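Nisin biosynthesis protein NisC (Lactococcus lactis subsp. lactis, PDB 2G0D) catalyses the cyclisation of dehydrated prenisin, adding cysteine thiols to dehydroamino acids to form the thioether rings of the lantibiotic nisin. Local coordinates at residues His325-Ser328 / Gly329-Glu332; Lys306-Glu309 / Ser310-Arg314; Cys334-Phe337 / Lys338-Leu341; Pro38-Ile41 / Leu42-Ala45. One frame throughout, in Å; residues are numbered along the deposited sequence.

Interaction 1: His325-Ser328 / Gly329-Glu332. With ZN (zinc ion), chain B.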
loop_
_atom_site.group_PDB
_atom_site.type_symbol
_atom_site.label_atom_id
_atom_site.label_comp_id
_atom_site.label_asym_id
_atom_site.label_seq_id
_atom_site.Cartn_x
_atom_site.Cartn_y
_atom_site.Cartn_z
ATOM N N HIS A 325 7.412 6.923 2.962
ATOM C CA HIS A 325 7.349 8.359 2.734
ATOM C C HIS A 325 8.699 8.897 2.260
ATOM O O HIS A 325 9.086 10.002 2.605
ATOM C CB HIS A 325 6.830 9.109 3.978
ATOM C CG HIS A 325 7.324 8.562 5.284
ATOM N ND1 HIS A 325 6.628 7.611 6.005
ATOM C CD2 HIS A 325 8.439 8.844 6.008
ATOM C CE1 HIS A 325 7.286 7.343 7.124
ATOM N NE2 HIS A 325 8.384 8.080 7.151
ATOM N N GLY A 326 9.411 8.098 1.464
ATOM C CA GLY A 326 10.677 8.512 0.881
ATOM C C GLY A 326 10.651 8.460 -0.642
ATOM O O GLY A 326 9.616 8.230 -1.272
ATOM N N TYR A 327 11.815 8.664 -1.227
ATOM C CA TYR A 327 11.913 8.837 -2.662
ATOM C C TYR A 327 11.716 7.543 -3.495
ATOM O O TYR A 327 11.235 7.612 -4.644
ATOM C CB TYR A 327 13.245 9.545 -2.994
ATOM C CG TYR A 327 13.236 10.171 -4.373
ATOM C CD1 TYR A 327 12.291 11.123 -4.717
ATOM C CD2 TYR A 327 14.160 9.778 -5.340
ATOM C CE1 TYR A 327 12.276 11.710 -5.992
ATOM C CE2 TYR A 327 14.143 10.343 -6.615
ATOM C CZ TYR A 327 13.199 11.304 -6.930
ATOM O OH TYR A 327 13.183 11.842 -8.196
ATOM N N SER A 328 12.082 6.372 -2.948
ATOM C CA SER A 328 11.856 5.119 -3.690
ATOM C C SER A 328 10.362 4.872 -3.945
ATOM O O SER A 328 9.968 4.330 -4.995
ATOM C CB SER A 328 12.516 3.908 -3.008
ATOM O OG SER A 328 13.929 3.964 -3.177
ATOM N N GLY A 329 9.513 5.297 -3.006
ATOM C CA GLY A 329 8.057 5.145 -3.201
ATOM C C GLY A 329 7.543 6.010 -4.332
ATOM O O GLY A 329 6.763 5.552 -5.135
ATOM N N LEU A 330 7.992 7.262 -4.400
ATOM C CA LEU A 330 7.658 8.195 -5.513
ATOM C C LEU A 330 8.094 7.613 -6.852
ATOM O O LEU A 330 7.342 7.566 -7.821
ATOM C CB LEU A 330 8.371 9.538 -5.255
ATOM C CG LEU A 330 7.540 10.618 -4.525
ATOM C CD1 LEU A 330 7.099 10.141 -3.150
ATOM C CD2 LEU A 330 8.251 11.986 -4.436
ATOM N N ILE A 331 9.338 7.152 -6.899
ATOM C CA ILE A 331 9.882 6.527 -8.085
ATOM C C ILE A 331 9.047 5.316 -8.556
ATOM O O ILE A 331 8.738 5.179 -9.741
ATOM C CB ILE A 331 11.409 6.202 -7.867
ATOM C CG1 ILE A 331 12.222 7.507 -7.839
ATOM C CG2 ILE A 331 11.977 5.271 -8.943
ATOM C CD1 ILE A 331 12.265 8.320 -9.187
ATOM N N GLU A 332 8.666 4.449 -7.633
ATOM C CA GLU A 332 7.902 3.276 -7.998
ATOM C C GLU A 332 6.501 3.586 -8.529
ATOM O O GLU A 332 5.955 2.839 -9.373
ATOM C CB GLU A 332 7.821 2.274 -6.834
ATOM C CG GLU A 332 7.318 0.911 -7.328
ATOM C CD GLU A 332 8.350 0.154 -8.170
ATOM O OE1 GLU A 332 9.548 0.496 -8.069
ATOM O OE2 GLU A 332 7.980 -0.801 -8.914
HETATM ZN ZN ZN B . 4.748 6.807 5.417
HETATM O O HOH W 1 3.766 6.548 7.345
#
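I331 lies over the phenol ring of Y327 in the first turn of helix 327-341, part of the alpha-toroid of this LanC cyclase. CG1 of I331 is 4.0 Å from the centroid of the Y327 ring and 26° off its normal, a CH-pi contact displaced toward the rim. The ring reaches this place because CG of Y327 stands opposite the backbone N (chi1 -161°). L330 meets the same ring differently: its side chain crosses at about a right angle, with CD2 of L330 4.1 Å from CD1 of Y327. M312 of helix 298-314 also packs against this trio. The backbone beneath is regular from Y327 on, I331 N bonding to Y327 O at 3.0 Å and E332 N to S328 O at 2.9 Å. G326 takes the N-cap position, where its O receives only a weak bond from G329 N (3.4 Å). S328 OG is held by Y321 O, and E332 makes a salt bridge with R396. Just before the cap, H325 turns away from the helix to the zinc site. C278 and C324 are its protein co-ligands; the zinc ion also binds water 1 at 2.2 Å and ND1 of H325 at 2.1 Å.

Interaction 2: Lys306-Glu309 / Ser310-Arg314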
loop_
_atom_site.group_PDB
_atom_site.type_symbol
_atom_site.label_atom_id
_atom_site.label_comp_id
_atom_site.label_asym_id
_atom_site.label_seq_id
_atom_site.Cartn_x
_atom_site.Cartn_y
_atom_site.Cartn_z
ATOM N N LYS A 306 -0.462 15.133 -13.932
ATOM C CA LYS A 306 -0.099 16.488 -13.535
ATOM C C LYS A 306 0.213 16.517 -12.036
ATOM O O LYS A 306 1.202 17.111 -11.632
ATOM C CB LYS A 306 -1.221 17.486 -13.899
ATOM C CG LYS A 306 -1.400 17.723 -15.409
ATOM C CD LYS A 306 -2.302 18.934 -15.656
ATOM C CE LYS A 306 -2.752 19.086 -17.100
ATOM N NZ LYS A 306 -1.759 18.653 -18.130
ATOM N N ILE A 307 -0.625 15.855 -11.237
ATOM C CA ILE A 307 -0.440 15.744 -9.787
ATOM C C ILE A 307 0.905 15.081 -9.442
ATOM O O ILE A 307 1.629 15.557 -8.572
ATOM C CB ILE A 307 -1.556 14.902 -9.114
ATOM C CG1 ILE A 307 -2.929 15.584 -9.235
ATOM C CG2 ILE A 307 -1.243 14.669 -7.606
ATOM C CD1 ILE A 307 -4.086 14.647 -8.777
ATOM N N LEU A 308 1.232 13.978 -10.116
ATOM C CA LEU A 308 2.450 13.254 -9.779
ATOM C C LEU A 308 3.653 14.080 -10.232
ATOM O O LEU A 308 4.671 14.144 -9.550
ATOM C CB LEU A 308 2.477 11.861 -10.432
ATOM C CG LEU A 308 3.751 11.022 -10.164
ATOM C CD1 LEU A 308 4.018 10.874 -8.655
ATOM C CD2 LEU A 308 3.679 9.661 -10.857
ATOM N N GLU A 309 3.514 14.699 -11.395
ATOM C CA GLU A 309 4.603 15.456 -12.003
ATOM C C GLU A 309 4.956 16.649 -11.114
ATOM O O GLU A 309 6.133 16.938 -10.906
ATOM C CB GLU A 309 4.223 15.884 -13.419
ATOM C CG GLU A 309 5.385 16.254 -14.276
ATOM C CD GLU A 309 4.993 16.600 -15.725
ATOM O OE1 GLU A 309 3.777 16.760 -16.040
ATOM O OE2 GLU A 309 5.930 16.696 -16.548
ATOM N N SER A 310 3.927 17.283 -10.554
ATOM C CA SER A 310 4.085 18.373 -9.599
ATOM C C SER A 310 4.879 17.929 -8.396
ATOM O O SER A 310 5.744 18.660 -7.920
ATOM C CB SER A 310 2.722 18.867 -9.105
ATOM O OG SER A 310 2.857 20.122 -8.485
ATOM N N ALA A 311 4.557 16.745 -7.893
ATOM C CA ALA A 311 5.236 16.177 -6.728
ATOM C C ALA A 311 6.672 15.762 -7.034
ATOM O O ALA A 311 7.549 15.953 -6.217
ATOM C CB ALA A 311 4.454 15.008 -6.185
ATOM N N MET A 312 6.914 15.216 -8.219
ATOM C CA MET A 312 8.274 14.876 -8.633
ATOM C C MET A 312 9.152 16.125 -8.719
ATOM O O MET A 312 10.259 16.153 -8.188
ATOM C CB MET A 312 8.262 14.099 -9.953
ATOM C CG MET A 312 7.589 12.699 -9.858
ATOM S SD MET A 312 8.180 11.692 -8.463
ATOM C CE MET A 312 9.942 11.580 -8.845
ATOM N N GLN A 313 8.629 17.171 -9.344
ATOM C CA GLN A 313 9.309 18.454 -9.409
ATOM C C GLN A 313 9.628 18.998 -8.024
ATOM O O GLN A 313 10.703 19.558 -7.833
ATOM C CB GLN A 313 8.471 19.473 -10.193
ATOM C CG GLN A 313 8.463 19.243 -11.707
ATOM C CD GLN A 313 7.316 19.967 -12.425
ATOM O OE1 GLN A 313 6.544 20.699 -11.797
ATOM N NE2 GLN A 313 7.196 19.754 -13.742
ATOM N N ARG A 314 8.695 18.813 -7.084
ATOM C CA ARG A 314 8.711 19.470 -5.754
ATOM C C ARG A 314 9.419 18.665 -4.640
ATOM O O ARG A 314 10.266 19.195 -3.931
ATOM C CB ARG A 314 7.261 19.798 -5.340
ATOM C CG ARG A 314 7.078 20.612 -4.049
ATOM C CD ARG A 314 5.604 20.846 -3.740
ATOM N NE ARG A 314 4.842 19.598 -3.877
ATOM C CZ ARG A 314 3.897 19.381 -4.797
ATOM N NH1 ARG A 314 3.524 20.336 -5.661
ATOM N NH2 ARG A 314 3.304 18.219 -4.828
HETATM O O HOH W 2 1.318 16.803 -6.264
#
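L308 and M312 run side by side and point the same way on the buried flank of helix 298-314, with CD1 of L308 4.2 Å from CG of M312. CG of M312 also comes within 3.3 Å of L308 O, close against the backbone of the preceding turn. The M312 chain then bends at both chi2 and chi3, which keeps the sulfur beside L308 and turns the methyl CE off it, toward Y327; the sulfur also meets C334 of helix 327-341. Backbone bonds of the i to i+4 kind hold this part together, M312 N reaching L308 O at 2.8 Å. Such a helix, with one flank packed on its neighbours and the other turned outward, belongs to the alpha-toroid of the LanC family; here I307 and A311 face helix 281-294. The outer side is looser. E309 and Q313 cross at a slant, their carboxylate and amide planes 40° apart, and the nearest approach of the two side chains is CG of E309 to NE2 of Q313 at 4.0 Å. At the C-terminal end, R314 folds back over the last turn: NH1 of R314 donates to OG of S310 at 2.9 Å, with the oxygen 29° out of the guanidinium plane. NH2 of R314 forms a salt bridge with D275 and donates to water 2, which lies in that plane and gives its own hydrogen bond to I307 O at 2.6 Å.

Interaction 3: Cys334-Phe337 / Lys338-Leu341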
loop_
_atom_site.group_PDB
_atom_site.type_symbol
_atom_site.label_atom_id
_atom_site.label_comp_id
_atom_site.label_asym_id
_atom_site.label_seq_id
_atom_site.Cartn_x
_atom_site.Cartn_y
_atom_site.Cartn_z
ATOM N N CYS A 334 5.906 6.447 -10.235
ATOM C CA CYS A 334 6.205 6.878 -11.607
ATOM C C CYS A 334 6.370 5.684 -12.541
ATOM O O CYS A 334 5.964 5.725 -13.698
ATOM C CB CYS A 334 7.494 7.696 -11.667
ATOM S SG CYS A 334 7.447 9.255 -10.761
ATOM N N SER A 335 6.999 4.632 -12.045
ATOM C CA SER A 335 7.256 3.480 -12.870
ATOM C C SER A 335 5.914 2.783 -13.210
ATOM O O SER A 335 5.725 2.260 -14.327
ATOM C CB SER A 335 8.216 2.548 -12.142
ATOM O OG SER A 335 8.517 1.437 -12.944
ATOM N N LEU A 336 4.998 2.792 -12.247
ATOM C CA LEU A 336 3.654 2.289 -12.492
ATOM C C LEU A 336 2.871 3.134 -13.509
ATOM O O LEU A 336 2.286 2.572 -14.437
ATOM C CB LEU A 336 2.843 2.077 -11.197
ATOM C CG LEU A 336 1.449 1.690 -11.686
ATOM C CD1 LEU A 336 1.240 0.175 -11.806
ATOM C CD2 LEU A 336 0.351 2.364 -10.915
ATOM N N PHE A 337 2.863 4.459 -13.351
ATOM C CA PHE A 337 2.324 5.352 -14.400
ATOM C C PHE A 337 2.844 5.045 -15.808
ATOM O O PHE A 337 2.063 4.954 -16.761
ATOM C CB PHE A 337 2.621 6.806 -14.084
ATOM C CG PHE A 337 1.596 7.468 -13.236
ATOM C CD1 PHE A 337 1.455 7.135 -11.881
ATOM C CD2 PHE A 337 0.765 8.456 -13.784
ATOM C CE1 PHE A 337 0.491 7.772 -11.095
ATOM C CE2 PHE A 337 -0.186 9.095 -13.009
ATOM C CZ PHE A 337 -0.322 8.768 -11.662
ATOM N N LYS A 338 4.165 4.890 -15.937
ATOM C CA LYS A 338 4.794 4.625 -17.234
ATOM C C LYS A 338 4.329 3.286 -17.822
ATOM O O LYS A 338 3.996 3.204 -18.993
ATOM C CB LYS A 338 6.319 4.643 -17.094
ATOM C CG LYS A 338 7.050 4.518 -18.414
ATOM C CD LYS A 338 8.541 4.382 -18.230
ATOM C CE LYS A 338 9.226 4.242 -19.582
ATOM N NZ LYS A 338 9.193 5.526 -20.343
ATOM N N ARG A 339 4.318 2.247 -16.983
ATOM C CA ARG A 339 3.806 0.926 -17.327
ATOM C C ARG A 339 2.351 0.963 -17.845
ATOM O O ARG A 339 2.036 0.277 -18.808
ATOM C CB ARG A 339 3.887 0.002 -16.096
ATOM C CG ARG A 339 3.673 -1.499 -16.394
ATOM C CD ARG A 339 4.560 -2.389 -15.481
ATOM N NE ARG A 339 4.347 -1.924 -14.150
ATOM C CZ ARG A 339 5.205 -1.220 -13.420
ATOM N NH1 ARG A 339 6.441 -0.943 -13.827
ATOM N NH2 ARG A 339 4.791 -0.806 -12.252
ATOM N N LEU A 340 1.463 1.726 -17.197
ATOM C CA LEU A 340 0.040 1.704 -17.602
ATOM C C LEU A 340 -0.282 2.660 -18.771
ATOM O O LEU A 340 -1.110 2.343 -19.619
ATOM C CB LEU A 340 -0.896 1.962 -16.416
ATOM C CG LEU A 340 -0.878 0.954 -15.242
ATOM C CD1 LEU A 340 -1.873 1.349 -14.165
ATOM C CD2 LEU A 340 -1.110 -0.485 -15.697
ATOM N N LEU A 341 0.414 3.797 -18.819
ATOM C CA LEU A 341 0.111 4.898 -19.743
ATOM C C LEU A 341 1.129 5.051 -20.874
ATOM O O LEU A 341 0.874 5.738 -21.871
ATOM C CB LEU A 341 -0.014 6.213 -18.954
ATOM C CG LEU A 341 -1.060 6.239 -17.815
ATOM C CD1 LEU A 341 -1.244 7.655 -17.257
ATOM C CD2 LEU A 341 -2.397 5.728 -18.291
#
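Chi1 of R339, -167°, puts CG opposite the backbone N, and bends at chi2 and chi3 swing the guanidinium back over the preceding turn toward S335 and L336. Chi1 of S335, -178°, sets OG opposite its own N, within reach of that group. NH1 of R339 donates to OG of S335 at 3.3 Å, with the oxygen somewhat out of the guanidinium plane. One face of that group lies over S335 O, while its NH2 comes 3.6 Å from CB of L336, whose side chain R339 crosses at about a right angle. The charged end has a stronger partner in D403, bound through NE of R339; R396 lies close as a like charge. K338, on another side of the helix, forms a salt bridge with D347.

The apolar pairs differ in direction. F337 and L341 run alongside one another, CD2 of F337 lying 4.1 Å from CD1 of L341. L336 and L340 are set at a slant, with CD2 of L336 4.1 Å from CD1 of L340. Beneath them the backbone stays helical to the end, L341 N reaching F337 O at 2.9 Å. L336 and F337 also touch helix 281-294, and F337 and C334 touch helix 298-314. This C-terminal half of helix 327-341, buried on one flank and with K338 and R339 paired to carboxylates elsewhere in the chain, is a packed helix of the LanC alpha-toroid.

Interaction 4: Pro38-Ile41 / Leu42-Ala45; sequences PGII and LMLA
Apolar contact between P38-I41 and L42-A45 centres on I40, whose CG2 faces two side chains of the next turn: CD1 of L44 at 4.3 Å and CE of M43 at 4.4 Å. M43 reaches this place through a bend at its far end, chi3 of 73° bringing CE round toward I40. Both contacts are long, so the side chains graze rather than interlock.

Closer packing is of side-chain carbon on backbone carbonyl. CB of A45 is 3.2 Å from I41 O. L42 and L44 each carry CG beside the backbone N, opposite the carbonyl carbon, which tips them back over the preceding turn; CG of L42 lies 3.5 Å from P38 O.

Hydrogen bonding is all backbone, four successive i to i+4 links. The bond from A45 N to I41 O is 3.0 Å, with an N-H...O angle of 146°, while that from L44 N to I40 O is straighter at 162°.

Outward packing involves several elements. M43 meets helices 3-20 and 376-387, I41 meets helix 53-74, and I40 touches all three; L42 and A45 touch T393 in a loop. A short helix whose residues 38-45 are all buried, wedged among longer ones, is part of the LanC alpha-toroid.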
loop_
_atom_site.group_PDB
_atom_site.type_symbol
_atom_site.label_atom_id
_atom_site.label_comp_id
_atom_site.label_asym_id
_atom_site.label_seq_id
_atom_site.Cartn_x
_atom_site.Cartn_y
_atom_site.Cartn_z
ATOM N N PRO A 38 8.274 -11.601 5.685
ATOM C CA PRO A 38 7.556 -11.461 4.423
ATOM C C PRO A 38 8.180 -10.441 3.439
ATOM O O PRO A 38 8.268 -10.735 2.238
ATOM C CB PRO A 38 6.154 -11.032 4.885
ATOM C CG PRO A 38 6.010 -11.740 6.234
ATOM C CD PRO A 38 7.361 -11.507 6.853
ATOM N N GLY A 39 8.605 -9.272 3.926
ATOM C CA GLY A 39 9.318 -8.276 3.070
ATOM C C GLY A 39 10.652 -8.800 2.553
ATOM O O GLY A 39 11.020 -8.593 1.389
ATOM N N ILE A 40 11.355 -9.546 3.405
ATOM C CA ILE A 40 12.618 -10.154 3.026
ATOM C C ILE A 40 12.450 -11.245 1.958
ATOM O O ILE A 40 13.217 -11.284 0.988
ATOM C CB ILE A 40 13.345 -10.743 4.260
ATOM C CG1 ILE A 40 13.483 -9.679 5.357
ATOM C CG2 ILE A 40 14.712 -11.268 3.877
ATOM C CD1 ILE A 40 14.086 -8.331 4.912
ATOM N N ILE A 41 11.458 -12.124 2.156
ATOM C CA ILE A 41 11.085 -13.149 1.192
ATOM C C ILE A 41 10.780 -12.503 -0.165
ATOM O O ILE A 41 11.244 -13.001 -1.180
ATOM C CB ILE A 41 9.848 -13.967 1.697
ATOM C CG1 ILE A 41 10.250 -14.875 2.883
ATOM C CG2 ILE A 41 9.230 -14.786 0.580
ATOM C CD1 ILE A 41 9.045 -15.385 3.740
ATOM N N LEU A 42 10.033 -11.390 -0.181
ATOM C CA LEU A 42 9.726 -10.689 -1.462
ATOM C C LEU A 42 10.952 -10.168 -2.184
ATOM O O LEU A 42 11.108 -10.391 -3.386
ATOM C CB LEU A 42 8.684 -9.582 -1.302
ATOM C CG LEU A 42 7.282 -10.141 -1.019
ATOM C CD1 LEU A 42 6.333 -9.064 -0.519
ATOM C CD2 LEU A 42 6.711 -10.830 -2.283
ATOM N N MET A 43 11.845 -9.526 -1.441
ATOM C CA MET A 43 13.067 -8.982 -2.019
ATOM C C MET A 43 13.932 -10.079 -2.644
ATOM O O MET A 43 14.431 -9.912 -3.740
ATOM C CB MET A 43 13.868 -8.218 -0.972
ATOM C CG MET A 43 15.297 -7.893 -1.461
ATOM S SD MET A 43 16.459 -7.556 -0.147
ATOM C CE MET A 43 16.703 -9.189 0.509
ATOM N N LEU A 44 14.099 -11.188 -1.940
ATOM C CA LEU A 44 14.951 -12.301 -2.391
ATOM C C LEU A 44 14.332 -13.023 -3.579
ATOM O O LEU A 44 15.039 -13.457 -4.490
ATOM C CB LEU A 44 15.182 -13.308 -1.250
ATOM C CG LEU A 44 16.124 -12.984 -0.083
ATOM C CD1 LEU A 44 16.093 -14.100 0.972
ATOM C CD2 LEU A 44 17.543 -12.774 -0.549
ATOM N N ALA A 45 13.000 -13.141 -3.548
ATOM C CA ALA A 45 12.251 -13.863 -4.567
ATOM C C ALA A 45 12.344 -13.163 -5.893
ATOM O O ALA A 45 12.381 -13.797 -6.931
ATOM C CB ALA A 45 10.803 -14.037 -4.145
#

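How the interactions relate
From the N terminus the contacts come in the order interaction 4, 2, 1, 3. Each is local, between adjoining segments of one helix or its cap, so none closes a long loop; they stand in series without nesting or crossing. Interaction 4, in helix 37-45, lies apart, its nearest atoms about 12 Å from interaction 1. The other three form a cluster. Helices 298-314 and 327-341 are consecutive, and M312 of interaction 2 reaches both later contacts: its CE is 3.3 Å from OH of Y327, and its SD 3.4 Å from SG of C334. L308 adds a touch on F337. Interactions 1 and 3 share helix 327-341, which starts just after the zinc-binding H325.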